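Long-range contacts in ribose-phosphate pyrophosphokinase (Thermus thermophilus, PDB 7PN0), which probably catalyses the transfer of diphosphate from ATP to ribose 5-phosphate, yielding phosphoribosyl diphosphate (PRPP), the activated ribose used in nucleotide synthesis: residues A[124-129]-A[287-292]; A[164-169]-A[186-191]. All blocks are in the same frame, centred on the assembly; numbering follows the deposited sequence.

Interaction 1 of 2, residues A[124-129]-A[287-292]. With ADP (adenosine-5'-diphosphate), chain C; SO4 (sulfate ion), chain F.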
# COMPACT_ATOMS: atom_id res chain seq x y z
N LEU A 124 3.64 21.72 2.56
CA LEU A 124 4.12 23.10 2.26
C LEU A 124 5.12 23.45 3.34
O LEU A 124 4.73 23.39 4.51
CB LEU A 124 2.94 24.09 2.25
CG LEU A 124 3.33 25.57 2.07
CD1 LEU A 124 4.11 25.75 0.78
CD2 LEU A 124 2.10 26.47 2.15
N THR A 125 6.37 23.76 2.97
CA THR A 125 7.43 23.96 3.97
C THR A 125 8.37 25.04 3.46
O THR A 125 8.25 25.45 2.32
CB THR A 125 8.11 22.63 4.34
OG1 THR A 125 9.00 22.81 5.43
CG2 THR A 125 8.88 21.99 3.21
N MET A 126 9.35 25.39 4.27
CA MET A 126 10.31 26.46 3.90
C MET A 126 11.69 26.05 4.38
O MET A 126 11.80 25.51 5.47
CB MET A 126 9.91 27.81 4.47
CG MET A 126 10.95 28.91 4.26
SD MET A 126 10.34 30.52 4.88
CE MET A 126 9.32 31.04 3.51
N THR A 127 12.70 26.33 3.58
CA THR A 127 14.11 26.12 3.95
C THR A 127 14.30 24.76 4.65
O THR A 127 14.73 24.71 5.84
CB THR A 127 14.65 27.30 4.76
OG1 THR A 127 14.34 28.54 4.10
CG2 THR A 127 16.15 27.17 4.95
N LEU A 128 14.14 23.66 3.92
CA LEU A 128 14.57 22.32 4.43
C LEU A 128 16.06 22.32 4.69
O LEU A 128 16.80 22.97 3.94
CB LEU A 128 14.22 21.24 3.42
CG LEU A 128 12.74 20.99 3.31
CD1 LEU A 128 12.46 20.13 2.10
CD2 LEU A 128 12.20 20.35 4.58
N HIS A 129 16.48 21.69 5.77
CA HIS A 129 17.90 21.61 6.18
C HIS A 129 18.76 21.09 5.02
O HIS A 129 19.85 21.64 4.79
CB HIS A 129 18.04 20.70 7.40
CG HIS A 129 19.48 20.52 7.77
ND1 HIS A 129 20.24 21.57 8.29
CD2 HIS A 129 20.31 19.46 7.61
CE1 HIS A 129 21.48 21.12 8.48
NE2 HIS A 129 21.54 19.83 8.10
N ALA A 287 4.53 35.04 6.94
CA ALA A 287 3.06 34.83 6.85
C ALA A 287 2.53 35.21 5.47
O ALA A 287 1.76 34.46 4.85
CB ALA A 287 2.37 35.58 7.97
N PRO A 288 2.92 36.37 4.87
CA PRO A 288 2.39 36.73 3.56
C PRO A 288 2.82 35.78 2.43
O PRO A 288 2.04 35.50 1.56
CB PRO A 288 2.94 38.14 3.27
CG PRO A 288 3.27 38.67 4.68
CD PRO A 288 3.74 37.44 5.47
N LEU A 289 4.03 35.27 2.50
CA LEU A 289 4.52 34.31 1.48
C LEU A 289 3.80 32.97 1.66
O LEU A 289 3.37 32.39 0.66
CB LEU A 289 6.02 34.14 1.57
CG LEU A 289 6.62 33.21 0.50
CD1 LEU A 289 6.25 33.66 -0.91
CD2 LEU A 289 8.11 33.10 0.67
N PHE A 290 3.65 32.48 2.88
CA PHE A 290 2.89 31.20 3.04
C PHE A 290 1.45 31.38 2.58
O PHE A 290 0.88 30.49 1.92
CB PHE A 290 2.95 30.73 4.49
CG PHE A 290 4.16 29.89 4.79
CD1 PHE A 290 5.38 30.45 5.15
CD2 PHE A 290 4.06 28.51 4.76
CE1 PHE A 290 6.47 29.66 5.45
CE2 PHE A 290 5.14 27.73 5.09
CZ PHE A 290 6.36 28.30 5.40
N ALA A 291 0.83 32.52 2.91
CA ALA A 291 -0.55 32.80 2.48
C ALA A 291 -0.65 32.80 0.94
O ALA A 291 -1.56 32.16 0.41
CB ALA A 291 -1.03 34.08 3.09
N GLU A 292 0.28 33.42 0.24
CA GLU A 292 0.29 33.46 -1.23
C GLU A 292 0.46 32.03 -1.76
O GLU A 292 -0.21 31.69 -2.72
CB GLU A 292 1.39 34.38 -1.77
CG GLU A 292 1.25 34.67 -3.26
CD GLU A 292 -0.12 35.18 -3.67
OE1 GLU A 292 -0.70 35.97 -2.90
OE2 GLU A 292 -0.63 34.75 -4.74
PB ADP C . 24.80 19.07 9.09
O1B ADP C . 24.94 19.81 7.75
O2B ADP C . 23.50 18.30 9.19
O3B ADP C . 25.10 19.88 10.34
PA ADP C . 25.96 16.70 9.86
O1A ADP C . 24.91 15.79 9.30
O2A ADP C . 27.36 16.19 9.97
O3A ADP C . 26.01 18.03 8.99
O5' ADP C . 25.46 17.32 11.27
C5' ADP C . 24.35 16.71 12.00
C4' ADP C . 24.61 16.72 13.50
O4' ADP C . 23.37 17.09 14.17
C3' ADP C . 25.01 15.37 14.13
O3' ADP C . 25.59 14.44 13.22
C2' ADP C . 23.65 14.77 14.45
O2' ADP C . 23.76 13.84 15.50
C1' ADP C . 22.82 15.99 14.84
N9 ADP C . 21.41 15.88 14.48
C8 ADP C . 20.81 14.92 13.68
N7 ADP C . 19.50 15.06 13.58
C5 ADP C . 19.22 16.16 14.37
C6 ADP C . 18.03 16.82 14.69
N6 ADP C . 16.85 16.45 14.19
N1 ADP C . 18.08 17.90 15.52
C2 ADP C . 19.28 18.27 15.97
N3 ADP C . 20.48 17.74 15.73
C4 ADP C . 20.39 16.67 14.93
S SO4 F . 16.47 28.49 1.05
O1 SO4 F . 16.12 28.58 -0.34
O2 SO4 F . 15.45 29.17 1.81
O3 SO4 F . 17.78 29.15 1.29
O4 SO4 F . 16.52 27.13 1.46
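Thr-127 OG1, just beyond the strand that packs on helix 287-292, is held by two groups: it donates to sulfate O2 at 2.6 Å and is hydrogen-bonded to Thr-247 OG1. The sulfate, probably from the crystallisation liquor, is also bound by Ser-145, Ala-146 and Arg-175. Two residues on, the His-129 ring is gripped at both nitrogens. NE2 gives its N-H to ADP O2B at 2.7 Å with an angle of 148°, the beta phosphorus lying in the ring plane, while ND1 pairs with Asp-219 OD2; together these bonds restrain ring rotation.

Contact with the helix is apolar and rests on alternate residues, Leu-124 and Met-126, which meet different parts of the Phe-290 ring from the same side of its plane. Leu-124 CD2 meets Phe-290 CD2 at 3.8 Å; further round the rim Met-126 CB lies 3.7 Å from Phe-290 CZ. The methionine chain is extended through chi2 and bends at chi3 (-81°), which brings CE within 3.7 Å of both Leu-289 CD2 and Phe-290 CE1. Its sulfur stands obliquely beside the ring, SD 5.3 Å from the Phe-290 centroid, a Met-aromatic contact. Thr-125 points away from the helix and bonds through OG1 to Ile-88 O of the neighbouring strand.

Helix 12-21 packs against helix 287-299 here, Ile-18 on Phe-290 and Leu-14 and Ala-17 on Ala-287. A helix layered on a parallel sheet, with the loop after a strand carrying a ligand-binding residue, is typical of alpha/beta folds such as this PRTase-like domain.

Interaction 2 of 2, residues A[164-169]-A[186-191]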
# COMPACT_ATOMS: atom_id res chain seq x y z
N VAL A 164 30.31 42.39 2.70
CA VAL A 164 30.76 41.10 2.10
C VAL A 164 29.95 39.97 2.73
O VAL A 164 29.70 40.00 3.93
CB VAL A 164 32.27 40.93 2.33
CG1 VAL A 164 32.61 40.97 3.80
CG2 VAL A 164 32.82 39.67 1.67
N VAL A 165 29.55 38.99 1.94
CA VAL A 165 28.89 37.77 2.47
C VAL A 165 30.00 36.75 2.81
O VAL A 165 30.86 36.47 1.96
CB VAL A 165 27.85 37.24 1.47
CG1 VAL A 165 27.16 35.98 1.98
CG2 VAL A 165 26.81 38.30 1.14
N VAL A 166 29.97 36.19 4.01
CA VAL A 166 31.01 35.24 4.47
C VAL A 166 30.35 33.90 4.72
O VAL A 166 29.38 33.86 5.50
CB VAL A 166 31.70 35.76 5.73
CG1 VAL A 166 32.77 34.79 6.20
CG2 VAL A 166 32.24 37.17 5.53
N ALA A 167 30.89 32.83 4.14
CA ALA A 167 30.58 31.45 4.58
C ALA A 167 31.61 31.02 5.61
O ALA A 167 32.81 31.08 5.33
CB ALA A 167 30.58 30.53 3.40
N PRO A 168 31.21 30.62 6.83
CA PRO A 168 32.14 30.07 7.81
C PRO A 168 32.29 28.54 7.84
O PRO A 168 32.84 28.03 8.78
CB PRO A 168 31.45 30.52 9.11
CG PRO A 168 29.99 30.29 8.80
CD PRO A 168 29.85 30.76 7.37
N ASP A 169 31.70 27.85 6.87
CA ASP A 169 31.71 26.37 6.76
C ASP A 169 31.48 26.02 5.30
O ASP A 169 30.67 26.72 4.69
CB ASP A 169 30.61 25.70 7.58
CG ASP A 169 30.99 25.36 9.01
OD1 ASP A 169 31.92 24.54 9.20
OD2 ASP A 169 30.32 25.89 9.94
N PRO A 186 30.68 40.77 -2.87
CA PRO A 186 31.70 39.74 -2.91
C PRO A 186 31.36 38.65 -1.89
O PRO A 186 30.63 38.92 -0.96
CB PRO A 186 33.00 40.48 -2.52
CG PRO A 186 32.53 41.68 -1.71
CD PRO A 186 31.16 42.03 -2.28
N LEU A 187 31.89 37.45 -2.12
CA LEU A 187 31.72 36.26 -1.25
C LEU A 187 33.07 35.93 -0.66
O LEU A 187 34.03 35.90 -1.42
CB LEU A 187 31.15 35.11 -2.08
CG LEU A 187 30.86 33.82 -1.33
CD1 LEU A 187 29.81 34.02 -0.26
CD2 LEU A 187 30.41 32.73 -2.30
N ALA A 188 33.17 35.76 0.65
CA ALA A 188 34.42 35.38 1.32
C ALA A 188 34.18 34.06 2.04
O ALA A 188 33.00 33.73 2.27
CB ALA A 188 34.87 36.45 2.27
N PHE A 189 35.25 33.37 2.42
CA PHE A 189 35.20 32.13 3.22
C PHE A 189 36.14 32.31 4.41
O PHE A 189 37.31 32.72 4.20
CB PHE A 189 35.55 30.92 2.35
CG PHE A 189 35.41 29.62 3.10
CD1 PHE A 189 36.43 29.13 3.90
CD2 PHE A 189 34.22 28.93 3.07
CE1 PHE A 189 36.25 27.97 4.65
CE2 PHE A 189 34.05 27.76 3.81
CZ PHE A 189 35.06 27.30 4.61
N ILE A 190 35.70 31.92 5.60
CA ILE A 190 36.59 31.97 6.78
C ILE A 190 36.68 30.56 7.37
O ILE A 190 35.68 30.00 7.84
CB ILE A 190 36.17 33.10 7.76
CG1 ILE A 190 37.24 33.36 8.83
CG2 ILE A 190 34.79 32.84 8.37
CD1 ILE A 190 37.09 34.71 9.57
N ASP A 191 37.84 29.94 7.18
CA ASP A 191 38.18 28.62 7.77
C ASP A 191 38.64 28.92 9.20
O ASP A 191 39.68 29.60 9.35
CB ASP A 191 39.22 27.89 6.91
CG ASP A 191 39.65 26.53 7.45
OD1 ASP A 191 38.78 25.78 7.94
OD2 ASP A 191 40.84 26.23 7.37
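Val-164 opens the contact with CG2, which rests 3.9 Å from Ala-188 CB and equally close to the ring carbon CG of Pro-186. Val-165 makes the first backbone pair: its N-H reaches Pro-186 O, and its carbonyl oxygen receives Ala-188 N at 2.7 Å, almost straight at 167°. The CA-H of Leu-187 also approaches Val-165 O. On the face turned to helix 173-183, Val-165 CG1 meets Leu-187 CD1 at 4.0 Å.

Val-166 points to the other face, towards Leu-234 of helix 225-236. Its CG1, anti to the backbone N (chi1 180°), presses against Ile-190 CG2 at 3.5 Å, a close methyl-methyl contact. Ala-167 repeats the pattern of Val-165: N binds Ala-188 O and O accepts Ile-190 N, both at 3.0 Å. Phe-189 lays one ring face over this same oxygen, with CD2 3.4 Å from Ala-167 O. Beyond the strand, Pro-168 keeps a CA-H contact to Ile-190 O and touches Ile-190 CG2 with CB. At Asp-169 the backbone does the touching: Asp-169 C lies near the ring plane of Phe-189, 3.4 Å from Phe-189 CE2. The Asp-169 side chain comes within about 8 Å of a bound ADP, nearest atoms, without touching it. The Phe-189 ring also stacks edge-to-face on Phe-189 of the third subunit.

Four backbone hydrogen bonds join the two parallel strands, which helix 173-183 connects in a beta-alpha-beta unit. These bonds satisfy the paired main-chain N-H and C=O groups of this buried contact, leaving aliphatic side chains to face helices on both sides and an aromatic ring to reach another subunit.

Both contacts are largely buried but involve different sheets, their centres 26 Å apart. Interaction 1 sits near the middle of the chain and joins two layers, a strand of the five-stranded parallel sheet and a helix late in sequence, mainly through apolar side chains. Interaction 2 lies farther out, about 22 Å from the chain centre; it joins neighbouring strands of the mixed sheet mainly through backbone bonds, and its Pro-186 end is exposed. No other subunit touches the segments of interaction 1, whereas interaction 2 meets the third subunit. Both lead towards ADP: 124-129 binds it directly, while 164-169 ends nearby without touching it.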